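Local atomic coordinates of metallocarboxypeptidase (Trypanosoma cruzi, PDB entry 3DWC), a protein that probably releases amino acids one at a time from the C-terminal end of peptides, with broad specificity except for proline, as a metal-dependent M32 family carboxypeptidase. Residues 17-22 with 47-52; 177-182 with 365-370; 216-221 with 319-324. All blocks are in the same frame, centred on the assembly; numbering follows the deposited sequence.

Contact 1 (17-22 with 47-52)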
loop_
_atom_site.group_PDB
_atom_site.type_symbol
_atom_site.label_atom_id
_atom_site.label_comp_id
_atom_site.label_asym_id
_atom_site.label_seq_id
_atom_site.Cartn_x
_atom_site.Cartn_y
_atom_site.Cartn_z
ATOM N N TYR B 17 -16.796 -4.844 2.146
ATOM C CA TYR B 17 -15.721 -5.475 1.356
ATOM C C TYR B 17 -14.792 -4.398 0.790
ATOM O O TYR B 17 -13.564 -4.513 0.883
ATOM C CB TYR B 17 -16.329 -6.341 0.249
ATOM C CG TYR B 17 -15.359 -7.152 -0.566
ATOM C CD1 TYR B 17 -14.887 -8.359 -0.113
ATOM C CD2 TYR B 17 -14.913 -6.698 -1.807
ATOM C CE1 TYR B 17 -13.992 -9.130 -0.892
ATOM C CE2 TYR B 17 -14.001 -7.428 -2.562
ATOM C CZ TYR B 17 -13.561 -8.654 -2.113
ATOM O OH TYR B 17 -12.655 -9.402 -2.869
ATOM N N ARG B 18 -15.358 -3.305 0.305
ATOM C CA ARG B 18 -14.537 -2.238 -0.244
ATOM C C ARG B 18 -13.709 -1.563 0.789
ATOM O O ARG B 18 -12.543 -1.229 0.543
ATOM C CB ARG B 18 -15.383 -1.158 -0.925
ATOM C CG ARG B 18 -16.184 -1.583 -2.135
ATOM C CD ARG B 18 -15.472 -2.586 -3.011
ATOM N NE ARG B 18 -16.355 -3.003 -4.122
ATOM C CZ ARG B 18 -16.012 -3.918 -5.016
ATOM N NH1 ARG B 18 -14.842 -4.514 -4.928
ATOM N NH2 ARG B 18 -16.857 -4.259 -5.994
ATOM N N TYR B 19 -14.298 -1.333 1.955
ATOM C CA TYR B 19 -13.549 -0.720 3.037
ATOM C C TYR B 19 -12.468 -1.685 3.533
ATOM O O TYR B 19 -11.365 -1.266 3.887
ATOM C CB TYR B 19 -14.469 -0.354 4.181
ATOM C CG TYR B 19 -15.577 0.654 3.894
ATOM C CD1 TYR B 19 -15.363 1.772 3.107
ATOM C CD2 TYR B 19 -16.824 0.535 4.519
ATOM C CE1 TYR B 19 -16.398 2.758 2.898
ATOM C CE2 TYR B 19 -17.840 1.503 4.332
ATOM C CZ TYR B 19 -17.618 2.598 3.496
ATOM O OH TYR B 19 -18.630 3.547 3.280
ATOM N N GLY B 20 -12.772 -2.983 3.529
ATOM C CA GLY B 20 -11.822 -4.021 3.960
ATOM C C GLY B 20 -10.625 -4.115 3.046
ATOM O O GLY B 20 -9.495 -4.312 3.503
ATOM N N HIS B 21 -10.863 -3.926 1.748
ATOM C CA HIS B 21 -9.768 -3.774 0.788
ATOM C C HIS B 21 -8.706 -2.757 1.242
ATOM O O HIS B 21 -7.522 -3.071 1.291
ATOM C CB HIS B 21 -10.332 -3.400 -0.546
ATOM C CG HIS B 21 -9.305 -3.147 -1.602
ATOM N ND1 HIS B 21 -9.011 -4.066 -2.599
ATOM C CD2 HIS B 21 -8.568 -2.041 -1.874
ATOM C CE1 HIS B 21 -8.108 -3.539 -3.412
ATOM N NE2 HIS B 21 -7.820 -2.317 -2.994
ATOM N N MET B 22 -9.136 -1.552 1.576
ATOM C CA MET B 22 -8.233 -0.525 2.146
ATOM C C MET B 22 -7.442 -0.960 3.371
ATOM O O MET B 22 -6.235 -0.759 3.450
ATOM C CB MET B 22 -9.045 0.712 2.478
ATOM C CG MET B 22 -9.663 1.390 1.228
ATOM S SD MET B 22 -8.338 1.994 0.120
ATOM C CE MET B 22 -9.225 2.696 -1.217
ATOM N N ALA B 47 -7.442 2.681 12.344
ATOM C CA ALA B 47 -8.404 2.739 13.435
ATOM C C ALA B 47 -9.671 3.436 13.037
ATOM O O ALA B 47 -10.757 3.025 13.452
ATOM C CB ALA B 47 -7.814 3.492 14.682
ATOM N N GLU B 48 -9.532 4.558 12.337
ATOM C CA GLU B 48 -10.684 5.316 11.904
ATOM C C GLU B 48 -11.517 4.501 10.917
ATOM O O GLU B 48 -12.734 4.444 11.004
ATOM C CB GLU B 48 -10.271 6.657 11.273
ATOM C CG GLU B 48 -11.460 7.565 10.992
ATOM C CD GLU B 48 -12.225 7.971 12.251
ATOM O OE1 GLU B 48 -13.459 7.901 12.258
ATOM O OE2 GLU B 48 -11.611 8.305 13.245
ATOM N N LEU B 49 -10.865 3.840 9.997
ATOM C CA LEU B 49 -11.601 3.005 9.008
ATOM C C LEU B 49 -12.256 1.760 9.663
ATOM O O LEU B 49 -13.393 1.414 9.344
ATOM C CB LEU B 49 -10.689 2.563 7.864
ATOM C CG LEU B 49 -11.244 2.563 6.410
ATOM C CD1 LEU B 49 -10.420 1.668 5.527
ATOM C CD2 LEU B 49 -12.708 2.188 6.305
ATOM N N GLN B 50 -11.542 1.104 10.575
ATOM C CA GLN B 50 -12.100 0.016 11.389
ATOM C C GLN B 50 -13.356 0.509 12.086
ATOM O O GLN B 50 -14.348 -0.193 12.091
ATOM C CB GLN B 50 -11.096 -0.526 12.438
ATOM C CG GLN B 50 -9.871 -1.277 11.856
ATOM C CD GLN B 50 -8.646 -1.492 12.835
ATOM O OE1 GLN B 50 -8.641 -1.065 13.983
ATOM N NE2 GLN B 50 -7.607 -2.151 12.326
ATOM N N LEU B 51 -13.312 1.712 12.666
ATOM C CA LEU B 51 -14.483 2.314 13.331
ATOM C C LEU B 51 -15.707 2.376 12.398
ATOM O O LEU B 51 -16.817 1.946 12.754
ATOM C CB LEU B 51 -14.139 3.700 13.851
ATOM C CG LEU B 51 -14.953 4.350 14.960
ATOM C CD1 LEU B 51 -14.482 5.763 15.183
ATOM C CD2 LEU B 51 -16.402 4.379 14.623
ATOM N N HIS B 52 -15.493 2.874 11.187
ATOM C CA HIS B 52 -16.579 3.055 10.232
ATOM C C HIS B 52 -17.167 1.690 9.874
ATOM O O HIS B 52 -18.378 1.495 9.895
ATOM C CB HIS B 52 -16.091 3.817 8.997
ATOM C CG HIS B 52 -17.173 4.115 8.001
ATOM N ND1 HIS B 52 -18.306 4.818 8.324
ATOM C CD2 HIS B 52 -17.307 3.759 6.700
ATOM C CE1 HIS B 52 -19.091 4.893 7.264
ATOM N NE2 HIS B 52 -18.506 4.258 6.264
#
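Y19 and H52 form the aromatic part of this contact. The imidazole of H52 turns its edge toward one face of the Y19 ring, an offset edge-to-face pair with centroids 4.8 Å apart and planes at 68°. CD2 and NE2 of H52 share the touching; CD2 comes to 3.3 Å from CE2 of Y19. H52 swings CG anti to its own backbone N (chi1 -177°), which carries the ring across to the tyrosine. On its polar side, NE2 of H52 lies 3.1 Å from OH of Y19.

The apolar part belongs to L49, whose two methyl groups divide the work. CD2 lies against the root of Y19, 3.8 Å from its CB. CD1 presses on CB of M22 at 3.5 Å, which is tight for two carbons, and also reaches O of Y19.

The backbones run almost antiparallel, at 165°, with axes 10.2 Å apart. Helix 3-32 and helix 39-57 are neighbours in the sequence and make a helical hairpin here. The hairpin also meets the second subunit: H52 stacks on H52 of that chain, and NE2 of H21 is hydrogen-bonded to NE of R42 of the second subunit. The contact thus joins apolar packing inside one subunit to a histidine that meets Y19 within the chain and H52 of the second subunit.

Contact 2 (177-182 with 365-370)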
loop_
_atom_site.group_PDB
_atom_site.type_symbol
_atom_site.label_atom_id
_atom_site.label_comp_id
_atom_site.label_asym_id
_atom_site.label_seq_id
_atom_site.Cartn_x
_atom_site.Cartn_y
_atom_site.Cartn_z
ATOM N N ASN B 177 -7.564 -38.343 20.918
ATOM C CA ASN B 177 -7.104 -39.313 19.917
ATOM C C ASN B 177 -5.606 -39.119 19.686
ATOM O O ASN B 177 -4.821 -40.023 19.910
ATOM C CB ASN B 177 -7.863 -39.191 18.616
ATOM C CG ASN B 177 -7.484 -40.274 17.622
ATOM O OD1 ASN B 177 -6.392 -40.283 17.061
ATOM N ND2 ASN B 177 -8.401 -41.196 17.392
ATOM N N VAL B 178 -5.199 -37.914 19.331
ATOM C CA VAL B 178 -3.745 -37.617 19.219
ATOM C C VAL B 178 -2.921 -38.019 20.467
ATOM O O VAL B 178 -1.852 -38.610 20.342
ATOM C CB VAL B 178 -3.490 -36.108 18.833
ATOM C CG1 VAL B 178 -1.961 -35.742 18.796
ATOM C CG2 VAL B 178 -4.157 -35.766 17.511
ATOM N N ARG B 179 -3.418 -37.692 21.652
ATOM C CA ARG B 179 -2.691 -37.952 22.895
ATOM C C ARG B 179 -2.468 -39.436 23.138
ATOM O O ARG B 179 -1.497 -39.792 23.817
ATOM C CB ARG B 179 -3.409 -37.324 24.121
ATOM C CG ARG B 179 -2.530 -37.148 25.376
ATOM C CD ARG B 179 -3.315 -36.604 26.633
ATOM N NE ARG B 179 -4.133 -35.481 26.214
ATOM C CZ ARG B 179 -5.447 -35.525 26.000
ATOM N NH1 ARG B 179 -6.071 -34.433 25.557
ATOM N NH2 ARG B 179 -6.160 -36.635 26.238
ATOM N N SER B 180 -3.361 -40.295 22.618
ATOM C CA SER B 180 -3.295 -41.720 22.843
ATOM C C SER B 180 -2.135 -42.397 22.099
ATOM O O SER B 180 -1.701 -43.486 22.508
ATOM C CB SER B 180 -4.634 -42.400 22.474
ATOM O OG SER B 180 -4.845 -42.435 21.063
ATOM N N TRP B 181 -1.642 -41.775 21.015
ATOM C CA TRP B 181 -0.620 -42.399 20.122
ATOM C C TRP B 181 0.639 -41.575 19.817
ATOM O O TRP B 181 1.697 -42.185 19.574
ATOM C CB TRP B 181 -1.237 -42.934 18.800
ATOM C CG TRP B 181 -1.989 -41.921 17.983
ATOM C CD1 TRP B 181 -3.338 -41.700 17.987
ATOM C CD2 TRP B 181 -1.428 -40.977 17.051
ATOM N NE1 TRP B 181 -3.653 -40.679 17.116
ATOM C CE2 TRP B 181 -2.494 -40.211 16.543
ATOM C CE3 TRP B 181 -0.127 -40.714 16.597
ATOM C CZ2 TRP B 181 -2.300 -39.200 15.627
ATOM C CZ3 TRP B 181 0.064 -39.718 15.692
ATOM C CH2 TRP B 181 -1.022 -38.972 15.202
ATOM N N LEU B 182 0.546 -40.230 19.843
ATOM C CA LEU B 182 1.607 -39.386 19.287
ATOM C C LEU B 182 2.836 -39.285 20.169
ATOM O O LEU B 182 3.929 -39.408 19.641
ATOM C CB LEU B 182 1.097 -37.991 18.850
ATOM C CG LEU B 182 2.089 -37.017 18.189
ATOM C CD1 LEU B 182 2.912 -37.712 17.078
ATOM C CD2 LEU B 182 1.342 -35.804 17.639
ATOM N N ARG B 365 -1.108 -26.627 24.184
ATOM C CA ARG B 365 -1.705 -25.310 24.329
ATOM C C ARG B 365 -3.207 -25.448 24.388
ATOM O O ARG B 365 -3.860 -24.734 25.140
ATOM C CB ARG B 365 -1.275 -24.373 23.236
ATOM C CG ARG B 365 0.195 -24.048 23.268
ATOM C CD ARG B 365 0.682 -23.528 21.906
ATOM N NE ARG B 365 1.999 -22.878 21.988
ATOM C CZ ARG B 365 3.116 -23.544 22.268
ATOM N NH1 ARG B 365 4.272 -22.917 22.351
ATOM N NH2 ARG B 365 3.071 -24.841 22.501
ATOM N N TYR B 366 -3.759 -26.386 23.623
ATOM C CA TYR B 366 -5.191 -26.638 23.669
ATOM C C TYR B 366 -5.619 -26.929 25.148
ATOM O O TYR B 366 -6.501 -26.266 25.717
ATOM C CB TYR B 366 -5.580 -27.771 22.692
ATOM C CG TYR B 366 -6.970 -28.270 22.942
ATOM C CD1 TYR B 366 -7.196 -29.532 23.442
ATOM C CD2 TYR B 366 -8.074 -27.429 22.749
ATOM C CE1 TYR B 366 -8.502 -29.983 23.699
ATOM C CE2 TYR B 366 -9.356 -27.864 22.992
ATOM C CZ TYR B 366 -9.559 -29.133 23.472
ATOM O OH TYR B 366 -10.823 -29.524 23.731
ATOM N N GLU B 367 -4.916 -27.869 25.764
ATOM C CA GLU B 367 -5.264 -28.386 27.063
ATOM C C GLU B 367 -5.234 -27.314 28.149
ATOM O O GLU B 367 -6.170 -27.180 28.932
ATOM C CB GLU B 367 -4.349 -29.576 27.392
ATOM C CG GLU B 367 -4.692 -30.751 26.501
ATOM C CD GLU B 367 -3.684 -31.877 26.475
ATOM O OE1 GLU B 367 -3.940 -32.841 25.704
ATOM O OE2 GLU B 367 -2.664 -31.828 27.197
ATOM N N ILE B 368 -4.186 -26.513 28.136
ATOM C CA ILE B 368 -4.062 -25.401 29.038
ATOM C C ILE B 368 -5.169 -24.360 28.830
ATOM O O ILE B 368 -5.837 -23.976 29.804
ATOM C CB ILE B 368 -2.676 -24.766 28.919
ATOM C CG1 ILE B 368 -1.629 -25.770 29.409
ATOM C CG2 ILE B 368 -2.613 -23.462 29.734
ATOM C CD1 ILE B 368 -0.266 -25.556 28.854
ATOM N N GLU B 369 -5.392 -23.940 27.584
ATOM C CA GLU B 369 -6.465 -22.989 27.266
ATOM C C GLU B 369 -7.824 -23.458 27.761
ATOM O O GLU B 369 -8.567 -22.722 28.418
ATOM C CB GLU B 369 -6.527 -22.738 25.748
ATOM C CG GLU B 369 -5.429 -21.832 25.245
ATOM C CD GLU B 369 -5.680 -21.321 23.853
ATOM O OE1 GLU B 369 -6.637 -21.787 23.181
ATOM O OE2 GLU B 369 -4.889 -20.462 23.418
ATOM N N ARG B 370 -8.140 -24.695 27.418
ATOM C CA ARG B 370 -9.352 -25.361 27.886
ATOM C C ARG B 370 -9.459 -25.372 29.422
ATOM O O ARG B 370 -10.522 -25.066 29.988
ATOM C CB ARG B 370 -9.401 -26.789 27.319
ATOM C CG ARG B 370 -10.679 -27.569 27.627
ATOM C CD ARG B 370 -10.447 -29.068 27.450
ATOM N NE ARG B 370 -9.326 -29.573 28.260
ATOM C CZ ARG B 370 -8.748 -30.772 28.123
ATOM N NH1 ARG B 370 -9.167 -31.642 27.205
ATOM N NH2 ARG B 370 -7.742 -31.115 28.918
HETATM O O HOH W 1 -8.932 -34.635 25.503
#
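R179 and E367 make a side-on salt bridge between helix 168-196 and helix 358-374 of the mostly helical M32 carboxypeptidase fold. Two nitrogens of the arginine grip a single oxygen. NE of R179 gives a hydrogen bond of 2.7 Å to OE1 of E367, with an N-H...O angle of 144°. NH1 of R179 gives another to the same OE1, also 2.7 Å, at 141°. OE1 lies close to the guanidinium plane, but both donors approach it from above the carboxylate plane and from the same face. The R179 chain bends at chi3 (-47°), while E367 comes extended from the opposite direction.

The second oxygen of the glutamate is also satisfied. OE2 of E367 pairs with K389 and takes a hydrogen bond from the hydroxyl of Y393, both on helix 382-394. Two cationic side chains on one buried carboxylate would be expected to keep it ionised.

NH1 of R179 has a further partner. A water accepts from it at 2.9 Å and takes a weak bond of 3.5 Å from NH1 of R370. The two guanidinium groups carry like charge, with their NH1 atoms 4.5 Å apart, yet D172 forms a salt bridge with R370 and probably eases their proximity.

O and OD1 of N177 are satisfied within the same turn, while its ND2 bonds E490. O of N177 accepts from both N and OG of S180, the hydroxyl bond being 2.7 Å. NE1 of W181 gives a 2.8 Å bond to OD1 of N177, which sits in the plane of the indole.

Contact 3 (216-221 with 319-324)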
loop_
_atom_site.group_PDB
_atom_site.type_symbol
_atom_site.label_atom_id
_atom_site.label_comp_id
_atom_site.label_asym_id
_atom_site.label_seq_id
_atom_site.Cartn_x
_atom_site.Cartn_y
_atom_site.Cartn_z
ATOM N N CYS B 216 12.424 -19.381 -4.980
ATOM C CA CYS B 216 11.102 -19.253 -4.407
ATOM C C CYS B 216 10.051 -18.916 -5.470
ATOM O O CYS B 216 8.989 -19.538 -5.496
ATOM C CB CYS B 216 11.135 -18.203 -3.300
ATOM S SG CYS B 216 11.917 -18.776 -1.726
ATOM N N ARG B 217 10.321 -17.928 -6.320
ATOM C CA ARG B 217 9.400 -17.574 -7.391
ATOM C C ARG B 217 9.209 -18.736 -8.325
ATOM O O ARG B 217 8.137 -18.885 -8.892
ATOM C CB ARG B 217 9.893 -16.382 -8.228
ATOM C CG ARG B 217 9.931 -15.087 -7.455
ATOM C CD ARG B 217 10.377 -13.876 -8.299
ATOM N NE ARG B 217 10.355 -12.777 -7.351
ATOM C CZ ARG B 217 9.289 -12.024 -7.079
ATOM N NH1 ARG B 217 8.150 -12.162 -7.769
ATOM N NH2 ARG B 217 9.401 -11.092 -6.131
ATOM N N PHE B 218 10.281 -19.499 -8.562
ATOM C CA PHE B 218 10.199 -20.657 -9.432
ATOM C C PHE B 218 9.184 -21.610 -8.823
ATOM O O PHE B 218 8.325 -22.118 -9.515
ATOM C CB PHE B 218 11.546 -21.356 -9.610
ATOM C CG PHE B 218 11.436 -22.658 -10.342
ATOM C CD1 PHE B 218 11.250 -22.682 -11.704
ATOM C CD2 PHE B 218 11.471 -23.865 -9.657
ATOM C CE1 PHE B 218 11.105 -23.882 -12.375
ATOM C CE2 PHE B 218 11.344 -25.052 -10.317
ATOM C CZ PHE B 218 11.175 -25.079 -11.671
ATOM N N PHE B 219 9.238 -21.800 -7.506
ATOM C CA PHE B 219 8.284 -22.676 -6.880
ATOM C C PHE B 219 6.883 -22.134 -6.816
ATOM O O PHE B 219 5.928 -22.903 -7.011
ATOM C CB PHE B 219 8.793 -23.273 -5.578
ATOM C CG PHE B 219 9.792 -24.376 -5.801
ATOM C CD1 PHE B 219 9.361 -25.667 -6.081
ATOM C CD2 PHE B 219 11.163 -24.131 -5.740
ATOM C CE1 PHE B 219 10.293 -26.705 -6.299
ATOM C CE2 PHE B 219 12.068 -25.137 -5.927
ATOM C CZ PHE B 219 11.641 -26.433 -6.218
ATOM N N MET B 220 6.733 -20.817 -6.668
ATOM C CA MET B 220 5.439 -20.233 -6.810
ATOM C C MET B 220 4.876 -20.510 -8.236
ATOM O O MET B 220 3.679 -20.784 -8.374
ATOM C CB MET B 220 5.505 -18.743 -6.525
ATOM C CG MET B 220 5.835 -18.461 -5.063
ATOM S SD MET B 220 6.014 -16.741 -4.687
ATOM C CE MET B 220 4.304 -16.160 -4.696
ATOM N N ASP B 221 5.724 -20.475 -9.275
ATOM C CA ASP B 221 5.306 -20.907 -10.632
ATOM C C ASP B 221 4.901 -22.391 -10.734
ATOM O O ASP B 221 3.936 -22.759 -11.432
ATOM C CB ASP B 221 6.417 -20.639 -11.661
ATOM C CG ASP B 221 6.594 -19.154 -11.976
ATOM O OD1 ASP B 221 5.690 -18.324 -11.675
ATOM O OD2 ASP B 221 7.653 -18.818 -12.562
ATOM N N ALA B 319 16.065 -31.399 -5.502
ATOM C CA ALA B 319 17.529 -31.512 -5.472
ATOM C C ALA B 319 18.259 -30.899 -6.666
ATOM O O ALA B 319 19.204 -30.076 -6.474
ATOM C CB ALA B 319 17.945 -32.959 -5.240
ATOM N N PRO B 320 17.878 -31.280 -7.892
ATOM C CA PRO B 320 18.508 -30.648 -9.059
ATOM C C PRO B 320 18.227 -29.158 -9.272
ATOM O O PRO B 320 19.011 -28.484 -9.949
ATOM C CB PRO B 320 17.920 -31.435 -10.259
ATOM C CG PRO B 320 17.208 -32.593 -9.692
ATOM C CD PRO B 320 16.858 -32.273 -8.292
ATOM N N ARG B 321 17.103 -28.647 -8.775
ATOM C CA ARG B 321 16.922 -27.201 -8.728
ATOM C C ARG B 321 17.874 -26.554 -7.756
ATOM O O ARG B 321 18.310 -25.414 -7.974
ATOM C CB ARG B 321 15.521 -26.806 -8.325
ATOM C CG ARG B 321 14.438 -27.461 -9.156
ATOM C CD ARG B 321 14.398 -26.979 -10.568
ATOM N NE ARG B 321 13.748 -28.011 -11.349
ATOM C CZ ARG B 321 14.364 -29.042 -11.915
ATOM N NH1 ARG B 321 15.703 -29.149 -11.912
ATOM N NH2 ARG B 321 13.631 -29.946 -12.562
ATOM N N LEU B 322 18.232 -27.250 -6.687
ATOM C CA LEU B 322 19.191 -26.663 -5.749
ATOM C C LEU B 322 20.549 -26.613 -6.419
ATOM O O LEU B 322 21.290 -25.667 -6.212
ATOM C CB LEU B 322 19.270 -27.414 -4.420
ATOM C CG LEU B 322 17.997 -27.458 -3.565
ATOM C CD1 LEU B 322 18.182 -28.437 -2.377
ATOM C CD2 LEU B 322 17.599 -26.090 -3.104
ATOM N N VAL B 323 20.887 -27.608 -7.224
ATOM C CA VAL B 323 22.170 -27.574 -7.974
ATOM C C VAL B 323 22.181 -26.407 -8.997
ATOM O O VAL B 323 23.103 -25.606 -9.058
ATOM C CB VAL B 323 22.449 -28.928 -8.661
ATOM C CG1 VAL B 323 23.685 -28.827 -9.623
ATOM C CG2 VAL B 323 22.638 -29.987 -7.611
ATOM N N GLU B 324 21.084 -26.280 -9.727
ATOM C CA GLU B 324 20.910 -25.249 -10.735
ATOM C C GLU B 324 20.971 -23.795 -10.209
ATOM O O GLU B 324 21.599 -22.929 -10.843
ATOM C CB GLU B 324 19.571 -25.500 -11.397
ATOM C CG GLU B 324 19.216 -24.488 -12.451
ATOM C CD GLU B 324 17.796 -24.678 -12.966
ATOM O OE1 GLU B 324 17.137 -25.686 -12.561
ATOM O OE2 GLU B 324 17.357 -23.798 -13.769
#
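F218 and F219 meet R321 from a helical turn held by a 2.8 Å bond from N of M220 to O of C216. Across the contact no hydrogen bond forms. The chain of R321, from CG to NE, meets the two phenyl rings instead.

F218 takes the larger share. Its CE2 lies 3.6 Å from CD of R321, and its CZ lies 3.9 Å from NE of R321. The ring and the guanidinium are nearly perpendicular, with planes 81° apart, and CE2 of F218 sits at the guanidinium edge. F219 touches more lightly: its CZ is 4.2 Å from CG of R321. The bend of the arginine chain at chi2 (-69°) brings CD and NE beside F218. The rings also meet each other, CD2 of F218 lying above the rim of one face of F219.

The charged end of R321 has partners on its own helix, 312-326. It makes a cation-pi contact with F317, and NH1 of R321 forms a long salt bridge of 3.8 Å with OE1 of E324. F219 also touches F314, L318 and L262. L262 belongs to helix 259-276, which carries the cobalt ligands H267 and H271. The side chain of F219 is about 11 Å from that of E268, the predicted proton donor/acceptor.

The arginine therefore works mainly as a hydrocarbon toward F218 and F219. F317, and more distantly E324, lie near its charge. The joint between these two turns probably rests mainly on dispersion and shape.

The three contacts tie different pairs of helices, and none touches another. Centres are 37 to 38 Å apart. Contacts 1 and 2 lie on opposite sides of the chain's centre. Helix 168-196 of contact 2 is followed in the chain by helix 209-222 of contact 3, and contact 3 is nested in the loop that contact 2 closes. Contact 1 is the most buried and joins sequence neighbours beside the subunit interface. Contacts 2 and 3 are partly buried, join distant parts of the chain and meet no second subunit. Contact 1 relies on aromatic and apolar packing, contact 2 on charge, and contact 3 on an arginine chain against phenyl rings.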